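Aminotransferase (Psychrobacter arcticus 273-4, PDB 3IF2) probably transfers amino groups with the help of pyridoxal 5'-phosphate, and may act as a valine-pyruvate transaminase. Local coordinates at residues Ser5-Lys10 with Val161-Gln166; Val93-Arg98 with Ala321-Lys326; Pro173-Val178 with Gly185-Arg190. All coordinates share one frame; numbering follows the deposited sequence.

In the fold
The three contacts lie far apart, with centres about 39 Å (contacts 1 and 2), 36 Å (1 and 3) and 35 Å (2 and 3) apart, and none touches another. Along the chain, contacts 1 and 2 interlock: 5-10, then 93-98, then 161-166, with 321-326 last. Contact 3, a hairpin formed by 173-178 and 185-190, falls between the two halves of contact 2. Contact 1 sits at the dimer interface, and contact 3 is at the edge of the six-stranded mixed sheet. Helix 324-351 connects two of the sites: its start belongs to contact 2, while V345 and K349 farther along pack on F186 of contact 3. Dimer surface, helix start and sheet edge are thus tied separately.

Contact 1 (Ser5-Lys10 with Val161-Gln166); sequences SKFGQK and VHVEGQ
F7 and K10 lean from helix 6-12 onto the loop 161-166, and S5 opens that helix as its N-cap, its OG accepting a nearly straight bond from G8 N at 3.2 Å. The same OG bonds to N124 O of the second subunit. In F7, chi1 (-180°) sets CG anti to the backbone N, and the CE1 edge of the ring meets V163 CG1, which lies near the ring plane, at 3.5 Å. V163 also packs on V163 of the second subunit. This short helix therefore lies on the dimer interface, consistent with the N-terminal arm of class I aminotransferases, and the loop it covers is held from its own chain by N124, which bonds to V161 O and V163 N. K10 stretches out fully as far as CE, which passes 3.7 Å from G165 O, then bends at chi4 (-70°). That bend brings NZ to H162 O at 2.9 Å, nearly along the C=O axis, and NZ bonds to D160 O as well. An alanine here would probably leave both carbonyls without their ammonium partner and open a gap between helix and loop beside V163 O and G165 O.

Contact 2 (Val93-Arg98 with Ala321-Lys326); sequences VGFFNR and ANDRIK
D323, the N-cap residue of the long helix 324-351, meets R98 and F95 of helix 86-100 where the chain swings out of helix 311-321 into its next helix. A long helix of this kind joins the large and small domains in class I aminotransferases, and this contact fastens its first turn. D323 makes no capping bond with its side chain. Just before it, N322 OD1 closes an Asx turn by accepting from R324 N at 2.9 Å. R98 and D323 approach tip to tip in a salt bridge: NH2 gives a straight bond (177°) to OD1 at 2.7 Å. The carboxylate oxygen lies in the guanidinium plane, but the donor stands 41° out of the carboxylate plane. F95 CA sits 3.6 Å above the R98 guanidinium, near its rim, so the arginine lies against its own helix while it reaches across. The F95 ring, swung out with CG anti to the backbone N (chi1 -179°), brings CD2 to 3.2 Å from D323 OD1. Its CE2 meets I325 CG2 at 4.0 Å, and V320 and P251 also pack on this ring. I325 continues inward onto F252 and I277. D323 OD1 is shared, for H99 NE2 bonds to it too; R98 NH2 in turn makes a weak bond to V320 O. With an arginine and a histidine both directed at one oxygen, the carboxylate is likely to stay ionised.

Contact 3 (Pro173-Val178 with Gly185-Arg190); sequences PHIDEV and GFFKYR
H174 pairs with R190, and D176 with K188, in hydrogen-bonded pairs of an antiparallel ladder. In the first, H174 N reaches R190 O at 3.0 Å and R190 N returns to H174 O at 2.9 Å. In the second, D176 N lies 3.2 Å from K188 O, and K188 N completes the pair with D176 O at 2.9 Å. Weaker CA-H...O contacts run from Y189 and F187 to the H174 and D176 carbonyls. The ladder is a beta hairpin whose strand 174-180 is outermost in a mixed sheet within this chain; strand 183-190 passes the sheet on to strand 357-360, which runs parallel to it.

Apolar packing gathers on the face of I175, F187 and Y189. I175 lies alongside Y189, CG1 being 3.9 Å from CD1, and its CG2 comes equally close to F187 CD2. P173 CG adds a contact with Y189 CD1 at 3.6 Å. F187 CE2 lies 3.7 Å above the Y189 ring, near its rim. On the face with D176, V178 CG1 lies 3.9 Å from K188 CB, and its CG2 approaches F186 CB.

Two polar ends are satisfied within the protein: Y189 OH bonds to H410 and W369, and K188 NZ bonds to N221 and V222 O and forms a salt bridge with E363. D176 OD2 and R190 NH2 form a salt bridge, doubtful in detail because both side chains have two conformers.

Contact 1 (Ser5-Lys10 with Val161-Gln166)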
loop_
_atom_site.group_PDB
_atom_site.type_symbol
_atom_site.label_atom_id
_atom_site.label_comp_id
_atom_site.label_asym_id
_atom_site.label_seq_id
_atom_site.Cartn_x
_atom_site.Cartn_y
_atom_site.Cartn_z
ATOM N N SER A 5 -20.122 2.067 5.156
ATOM C CA SER A 5 -20.520 2.764 3.940
ATOM C C SER A 5 -20.750 1.732 2.838
ATOM O O SER A 5 -20.570 0.533 3.062
ATOM C CB SER A 5 -19.416 3.732 3.510
ATOM O OG SER A 5 -18.254 3.037 3.088
ATOM N N LYS A 6 -21.140 2.189 1.649
ATOM C CA LYS A 6 -21.354 1.278 0.520
ATOM C C LYS A 6 -20.012 0.713 0.092
ATOM O O LYS A 6 -19.890 -0.501 -0.103
ATOM C CB LYS A 6 -22.163 1.925 -0.621
ATOM C CG LYS A 6 -23.630 2.217 -0.172
ATOM C CD LYS A 6 -24.685 2.384 -1.306
ATOM C CE LYS A 6 -24.434 3.586 -2.224
ATOM N NZ LYS A 6 -25.671 3.930 -3.022
ATOM N N PHE A 7 -19.002 1.582 0.005
ATOM C CA PHE A 7 -17.626 1.174 -0.298
ATOM C C PHE A 7 -17.216 0.032 0.633
ATOM O O PHE A 7 -16.792 -1.001 0.179
ATOM C CB PHE A 7 -16.667 2.366 -0.131
ATOM C CG PHE A 7 -15.229 2.043 -0.422
ATOM C CD1 PHE A 7 -14.770 1.977 -1.736
ATOM C CD2 PHE A 7 -14.324 1.803 0.615
ATOM C CE1 PHE A 7 -13.414 1.668 -2.012
ATOM C CE2 PHE A 7 -12.977 1.503 0.352
ATOM C CZ PHE A 7 -12.522 1.435 -0.961
ATOM N N GLY A 8 -17.406 0.231 1.932
ATOM C CA GLY A 8 -17.121 -0.781 2.943
ATOM C C GLY A 8 -17.889 -2.078 2.764
ATOM O O GLY A 8 -17.304 -3.156 2.869
ATOM N N GLN A 9 -19.189 -1.971 2.480
ATOM C CA GLN A 9 -20.046 -3.155 2.247
ATOM C C GLN A 9 -19.555 -4.015 1.077
ATOM O O GLN A 9 -19.758 -5.202 1.098
ATOM C CB GLN A 9 -21.540 -2.777 2.120
ATOM C CG GLN A 9 -22.156 -2.409 3.455
ATOM C CD GLN A 9 -23.554 -1.762 3.382
ATOM O OE1 GLN A 9 -23.893 -1.010 2.453
ATOM N NE2 GLN A 9 -24.353 -2.021 4.412
ATOM N N LYS A 10 -18.894 -3.418 0.087
ATOM C CA LYS A 10 -18.274 -4.172 -1.024
ATOM C C LYS A 10 -17.154 -5.150 -0.550
ATOM O O LYS A 10 -16.999 -6.223 -1.137
ATOM C CB LYS A 10 -17.749 -3.197 -2.099
ATOM C CG LYS A 10 -17.095 -3.825 -3.308
ATOM C CD LYS A 10 -16.855 -2.802 -4.412
ATOM C CE LYS A 10 -16.195 -3.489 -5.610
ATOM N NZ LYS A 10 -14.785 -3.909 -5.329
ATOM N N VAL A 161 -10.984 -4.973 -8.017
ATOM C CA VAL A 161 -10.290 -3.713 -7.669
ATOM C C VAL A 161 -11.104 -2.433 -7.910
ATOM O O VAL A 161 -10.759 -1.395 -7.361
ATOM C CB VAL A 161 -8.885 -3.577 -8.321
ATOM C CG1 VAL A 161 -8.003 -4.791 -7.976
ATOM C CG2 VAL A 161 -8.973 -3.372 -9.825
ATOM N N HIS A 162 -12.167 -2.481 -8.717
ATOM C CA HIS A 162 -12.965 -1.266 -8.953
ATOM C C HIS A 162 -13.645 -0.775 -7.672
ATOM O O HIS A 162 -14.089 -1.575 -6.859
ATOM C CB HIS A 162 -13.944 -1.426 -10.112
ATOM C CG HIS A 162 -13.267 -1.437 -11.445
ATOM N ND1 HIS A 162 -13.149 -2.574 -12.220
ATOM C CD2 HIS A 162 -12.630 -0.450 -12.119
ATOM C CE1 HIS A 162 -12.496 -2.273 -13.331
ATOM N NE2 HIS A 162 -12.169 -0.990 -13.293
ATOM N N VAL A 163 -13.646 0.539 -7.479
ATOM C CA VAL A 163 -14.220 1.170 -6.289
ATOM C C VAL A 163 -15.768 1.086 -6.248
ATOM O O VAL A 163 -16.330 0.936 -5.166
ATOM C CB VAL A 163 -13.704 2.621 -6.142
ATOM C CG1 VAL A 163 -14.378 3.303 -5.007
ATOM C CG2 VAL A 163 -12.200 2.615 -5.902
ATOM N N GLU A 164 -16.430 1.177 -7.404
ATOM C CA GLU A 164 -17.898 1.045 -7.513
ATOM C C GLU A 164 -18.230 0.071 -8.640
ATOM O O GLU A 164 -17.772 0.252 -9.748
ATOM C CB GLU A 164 -18.590 2.411 -7.743
ATOM C CG GLU A 164 -20.144 2.289 -7.980
ATOM C CD GLU A 164 -21.000 3.547 -7.634
ATOM O OE1 GLU A 164 -20.463 4.589 -7.203
ATOM O OE2 GLU A 164 -22.249 3.481 -7.781
ATOM N N GLY A 165 -19.042 -0.942 -8.356
ATOM C CA GLY A 165 -19.441 -1.936 -9.352
ATOM C C GLY A 165 -18.282 -2.790 -9.829
ATOM O O GLY A 165 -17.356 -3.077 -9.061
ATOM N N GLN A 166 -18.349 -3.194 -11.094
ATOM C CA GLN A 166 -17.307 -3.999 -11.764
ATOM C C GLN A 166 -17.314 -3.613 -13.240
ATOM O O GLN A 166 -18.354 -3.641 -13.870
ATOM C CB GLN A 166 -17.576 -5.487 -11.596
ATOM C CG GLN A 166 -16.386 -6.356 -11.970
ATOM C CD GLN A 166 -16.722 -7.828 -12.003
ATOM O OE1 GLN A 166 -17.686 -8.243 -12.669
ATOM N NE2 GLN A 166 -15.908 -8.637 -11.318
#

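Contact 2 (Val93-Arg98 with Ala321-Lys326)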
loop_
_atom_site.group_PDB
_atom_site.type_symbol
_atom_site.label_atom_id
_atom_site.label_comp_id
_atom_site.label_asym_id
_atom_site.label_seq_id
_atom_site.Cartn_x
_atom_site.Cartn_y
_atom_site.Cartn_z
ATOM N N VAL A 93 15.937 3.283 -14.983
ATOM C CA VAL A 93 16.075 4.117 -16.193
ATOM C C VAL A 93 17.288 3.655 -17.001
ATOM O O VAL A 93 17.163 3.321 -18.179
ATOM C CB VAL A 93 16.222 5.638 -15.848
ATOM C CG1 VAL A 93 16.698 6.447 -17.050
ATOM C CG2 VAL A 93 14.901 6.204 -15.283
ATOM N N GLY A 94 18.453 3.628 -16.348
ATOM C CA GLY A 94 19.696 3.169 -16.978
ATOM C C GLY A 94 19.575 1.771 -17.567
ATOM O O GLY A 94 19.907 1.547 -18.738
ATOM N N PHE A 95 19.059 0.852 -16.752
ATOM C CA PHE A 95 18.825 -0.563 -17.108
ATOM C C PHE A 95 17.940 -0.772 -18.357
ATOM O O PHE A 95 18.345 -1.503 -19.283
ATOM C CB PHE A 95 18.220 -1.291 -15.898
ATOM C CG PHE A 95 17.946 -2.748 -16.117
ATOM C CD1 PHE A 95 16.707 -3.167 -16.607
ATOM C CD2 PHE A 95 18.912 -3.706 -15.817
ATOM C CE1 PHE A 95 16.443 -4.506 -16.823
ATOM C CE2 PHE A 95 18.663 -5.051 -16.019
ATOM C CZ PHE A 95 17.423 -5.455 -16.537
ATOM N N PHE A 96 16.748 -0.158 -18.381
ATOM C CA PHE A 96 15.872 -0.267 -19.551
ATOM C C PHE A 96 16.470 0.390 -20.801
ATOM O O PHE A 96 16.335 -0.159 -21.913
ATOM C CB PHE A 96 14.467 0.269 -19.274
ATOM C CG PHE A 96 13.671 -0.584 -18.313
ATOM C CD1 PHE A 96 13.344 -1.897 -18.639
ATOM C CD2 PHE A 96 13.215 -0.071 -17.101
ATOM C CE1 PHE A 96 12.612 -2.691 -17.760
ATOM C CE2 PHE A 96 12.473 -0.862 -16.233
ATOM C CZ PHE A 96 12.167 -2.169 -16.562
ATOM N N ASN A 97 17.123 1.539 -20.625
ATOM C CA ASN A 97 17.793 2.236 -21.743
ATOM C C ASN A 97 18.990 1.446 -22.315
ATOM O O ASN A 97 19.199 1.467 -23.517
ATOM C CB ASN A 97 18.205 3.680 -21.353
ATOM C CG ASN A 97 17.017 4.629 -21.223
ATOM O OD1 ASN A 97 15.960 4.415 -21.803
ATOM N ND2 ASN A 97 17.200 5.696 -20.476
ATOM N N ARG A 98 19.762 0.773 -21.448
ATOM C CA ARG A 98 20.873 -0.125 -21.861
ATOM C C ARG A 98 20.363 -1.278 -22.698
ATOM O O ARG A 98 20.925 -1.586 -23.740
ATOM C CB ARG A 98 21.578 -0.806 -20.656
ATOM C CG ARG A 98 22.607 0.001 -19.898
ATOM C CD ARG A 98 23.554 -0.902 -19.047
ATOM N NE ARG A 98 22.937 -1.703 -17.977
ATOM C CZ ARG A 98 22.529 -1.241 -16.784
ATOM N NH1 ARG A 98 22.556 0.067 -16.476
ATOM N NH2 ARG A 98 22.029 -2.099 -15.890
ATOM N N ALA A 321 21.708 -2.237 -11.267
ATOM C CA ALA A 321 22.929 -1.509 -11.676
ATOM C C ALA A 321 23.962 -2.375 -12.379
ATOM O O ALA A 321 24.545 -1.942 -13.383
ATOM C CB ALA A 321 23.587 -0.796 -10.489
ATOM N N ASN A 322 24.169 -3.593 -11.893
ATOM C CA ASN A 322 25.186 -4.493 -12.481
ATOM C C ASN A 322 24.623 -5.670 -13.320
ATOM O O ASN A 322 25.342 -6.644 -13.579
ATOM C CB ASN A 322 26.113 -4.998 -11.355
ATOM C CG ASN A 322 25.435 -5.992 -10.413
ATOM O OD1 ASN A 322 24.307 -6.459 -10.646
ATOM N ND2 ASN A 322 26.133 -6.336 -9.355
ATOM N N ASP A 323 23.341 -5.588 -13.688
ATOM C CA ASP A 323 22.617 -6.642 -14.426
ATOM C C ASP A 323 22.523 -8.026 -13.753
ATOM O O ASP A 323 22.041 -8.963 -14.394
ATOM C CB ASP A 323 23.124 -6.782 -15.885
ATOM C CG ASP A 323 22.795 -5.570 -16.763
ATOM O OD1 ASP A 323 21.908 -4.754 -16.417
ATOM O OD2 ASP A 323 23.428 -5.440 -17.844
ATOM N N ARG A 324 22.900 -8.168 -12.479
ATOM C CA ARG A 324 22.792 -9.478 -11.814
ATOM C C ARG A 324 21.343 -9.915 -11.651
ATOM O O ARG A 324 21.103 -11.110 -11.553
ATOM C CB ARG A 324 23.551 -9.565 -10.477
ATOM C CG ARG A 324 25.073 -9.600 -10.628
ATOM C CD ARG A 324 25.780 -9.854 -9.302
ATOM N NE ARG A 324 25.738 -11.279 -8.938
ATOM C CZ ARG A 324 26.283 -11.825 -7.837
ATOM N NH1 ARG A 324 26.909 -11.074 -6.906
ATOM N NH2 ARG A 324 26.178 -13.152 -7.652
ATOM N N ILE A 325 20.391 -8.963 -11.630
ATOM C CA ILE A 325 18.948 -9.278 -11.582
ATOM C C ILE A 325 18.539 -10.105 -12.830
ATOM O O ILE A 325 17.780 -11.070 -12.711
ATOM C CB ILE A 325 18.059 -7.983 -11.351
ATOM C CG1 ILE A 325 16.654 -8.357 -10.868
ATOM C CG2 ILE A 325 18.031 -7.084 -12.577
ATOM C CD1 ILE A 325 15.743 -7.154 -10.544
ATOM N N LYS A 326 19.101 -9.750 -13.990
ATOM C CA LYS A 326 18.882 -10.449 -15.258
ATOM C C LYS A 326 19.567 -11.837 -15.267
ATOM O O LYS A 326 18.959 -12.830 -15.695
ATOM C CB LYS A 326 19.392 -9.581 -16.420
ATOM C CG LYS A 326 18.869 -9.967 -17.784
ATOM C CD LYS A 326 19.325 -8.977 -18.881
ATOM C CE LYS A 326 18.583 -9.185 -20.215
ATOM N NZ LYS A 326 18.633 -10.598 -20.687
#

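Contact 3 (Pro173-Val178 with Gly185-Arg190)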
loop_
_atom_site.group_PDB
_atom_site.type_symbol
_atom_site.label_atom_id
_atom_site.label_comp_id
_atom_site.label_asym_id
_atom_site.label_seq_id
_atom_site.Cartn_x
_atom_site.Cartn_y
_atom_site.Cartn_z
ATOM N N PRO A 173 -11.850 -16.868 -25.489
ATOM C CA PRO A 173 -10.775 -17.316 -26.366
ATOM C C PRO A 173 -11.136 -18.348 -27.431
ATOM O O PRO A 173 -12.162 -19.032 -27.300
ATOM C CB PRO A 173 -9.853 -18.031 -25.377
ATOM C CG PRO A 173 -10.816 -18.692 -24.419
ATOM C CD PRO A 173 -11.975 -17.738 -24.295
ATOM N N HIS A 174 -10.317 -18.381 -28.495
ATOM C CA HIS A 174 -10.347 -19.459 -29.484
ATOM C C HIS A 174 -9.342 -20.459 -28.890
ATOM O O HIS A 174 -8.411 -20.061 -28.191
ATOM C CB HIS A 174 -9.930 -19.023 -30.910
ATOM C CG HIS A 174 -11.020 -18.357 -31.707
ATOM N ND1 HIS A 174 -10.755 -17.430 -32.695
ATOM C CD2 HIS A 174 -12.370 -18.479 -31.661
ATOM C CE1 HIS A 174 -11.890 -17.028 -33.235
ATOM N NE2 HIS A 174 -12.886 -17.635 -32.614
ATOM N N ILE A 175 -9.549 -21.746 -29.123
ATOM C CA ILE A 175 -8.658 -22.800 -28.617
ATOM C C ILE A 175 -8.112 -23.591 -29.805
ATOM O O ILE A 175 -8.906 -24.016 -30.655
ATOM C CB ILE A 175 -9.418 -23.786 -27.684
ATOM C CG1 ILE A 175 -10.001 -23.058 -26.461
ATOM C CG2 ILE A 175 -8.498 -24.927 -27.242
ATOM C CD1 ILE A 175 -10.954 -23.907 -25.596
ATOM N N ASP A 176 -6.778 -23.713 -29.901
ATOM C CA ASP A 176 -6.116 -24.525 -30.932
ATOM C C ASP A 176 -5.265 -25.606 -30.247
ATOM O O ASP A 176 -4.599 -25.317 -29.231
ATOM C CB ASP A 176 -5.304 -23.637 -31.886
ATOM C CG ASP A 176 -6.201 -22.850 -32.856
ATOM O OD1 ASP A 176 -7.100 -23.461 -33.490
ATOM O OD2 ASP A 176 -5.998 -21.624 -32.997
ATOM N N GLU A 177 -5.329 -26.838 -30.776
ATOM C CA GLU A 177 -4.591 -27.982 -30.248
ATOM C C GLU A 177 -3.164 -27.904 -30.778
ATOM O O GLU A 177 -2.945 -27.776 -31.986
ATOM C CB GLU A 177 -5.292 -29.316 -30.561
ATOM C CG GLU A 177 -6.541 -29.481 -29.685
ATOM C CD GLU A 177 -7.536 -30.538 -30.137
ATOM O OE1 GLU A 177 -7.191 -31.452 -30.923
ATOM O OE2 GLU A 177 -8.695 -30.440 -29.671
ATOM N N VAL A 178 -2.215 -27.931 -29.844
ATOM C CA VAL A 178 -0.802 -27.793 -30.120
ATOM C C VAL A 178 -0.065 -28.983 -29.530
ATOM O O VAL A 178 -0.667 -29.830 -28.858
ATOM C CB VAL A 178 -0.253 -26.459 -29.516
ATOM C CG1 VAL A 178 -1.011 -25.274 -30.079
ATOM C CG2 VAL A 178 -0.307 -26.463 -27.974
ATOM N N GLY A 185 -2.030 -33.746 -26.432
ATOM C CA GLY A 185 -2.776 -33.553 -25.195
ATOM C C GLY A 185 -2.484 -32.176 -24.623
ATOM O O GLY A 185 -2.538 -32.002 -23.413
ATOM N N PHE A 186 -2.170 -31.213 -25.504
ATOM C CA PHE A 186 -1.922 -29.813 -25.150
ATOM C C PHE A 186 -2.740 -28.862 -26.017
ATOM O O PHE A 186 -3.237 -29.240 -27.069
ATOM C CB PHE A 186 -0.436 -29.426 -25.262
ATOM C CG PHE A 186 0.474 -30.218 -24.372
ATOM C CD1 PHE A 186 1.017 -31.436 -24.812
ATOM C CD2 PHE A 186 0.817 -29.750 -23.097
ATOM C CE1 PHE A 186 1.885 -32.191 -23.985
ATOM C CE2 PHE A 186 1.688 -30.500 -22.256
ATOM C CZ PHE A 186 2.221 -31.718 -22.706
ATOM N N PHE A 187 -2.861 -27.622 -25.548
ATOM C CA PHE A 187 -3.610 -26.575 -26.247
ATOM C C PHE A 187 -3.104 -25.173 -25.908
ATOM O O PHE A 187 -2.358 -24.989 -24.946
ATOM C CB PHE A 187 -5.110 -26.704 -25.958
ATOM C CG PHE A 187 -5.507 -26.441 -24.516
ATOM C CD1 PHE A 187 -5.284 -27.393 -23.528
ATOM C CD2 PHE A 187 -6.177 -25.273 -24.166
ATOM C CE1 PHE A 187 -5.671 -27.171 -22.202
ATOM C CE2 PHE A 187 -6.581 -25.038 -22.838
ATOM C CZ PHE A 187 -6.315 -25.984 -21.857
ATOM N N LYS A 188 -3.494 -24.211 -26.739
ATOM C CA LYS A 188 -3.119 -22.817 -26.577
ATOM C C LYS A 188 -4.321 -21.939 -26.862
ATOM O O LYS A 188 -4.932 -22.048 -27.934
ATOM C CB LYS A 188 -1.992 -22.439 -27.560
ATOM C CG LYS A 188 -1.235 -21.096 -27.222
ATOM C CD LYS A 188 -0.526 -20.476 -28.443
ATOM C CE LYS A 188 0.441 -19.327 -28.122
ATOM N NZ LYS A 188 -0.018 -18.286 -27.133
ATOM N N TYR A 189 -4.650 -21.072 -25.905
ATOM C CA TYR A 189 -5.693 -20.067 -26.075
ATOM C C TYR A 189 -5.144 -19.009 -27.040
ATOM O O TYR A 189 -3.939 -18.701 -26.983
ATOM C CB TYR A 189 -6.057 -19.385 -24.743
ATOM C CG TYR A 189 -6.738 -20.264 -23.717
ATOM C CD1 TYR A 189 -7.964 -20.869 -23.996
ATOM C CD2 TYR A 189 -6.214 -20.418 -22.423
ATOM C CE1 TYR A 189 -8.625 -21.658 -23.038
ATOM C CE2 TYR A 189 -6.868 -21.214 -21.458
ATOM C CZ TYR A 189 -8.077 -21.814 -21.781
ATOM O OH TYR A 189 -8.706 -22.586 -20.847
ATOM N N ARG A 190 -6.022 -18.490 -27.913
ATOM C CA ARG A 190 -5.658 -17.433 -28.877
ATOM C C ARG A 190 -6.734 -16.340 -28.964
ATOM O O ARG A 190 -7.922 -16.598 -28.787
ATOM C CB ARG A 190 -5.266 -18.011 -30.259
ATOM C CG ARG A 190 -3.827 -18.611 -30.257
ATOM C CD ARG A 190 -3.147 -18.678 -31.641
ATOM N NE ARG A 190 -3.584 -19.796 -32.482
ATOM C CZ ARG A 190 -2.952 -20.965 -32.568
ATOM N NH1 ARG A 190 -1.848 -21.195 -31.862
ATOM N NH2 ARG A 190 -3.432 -21.908 -33.361
#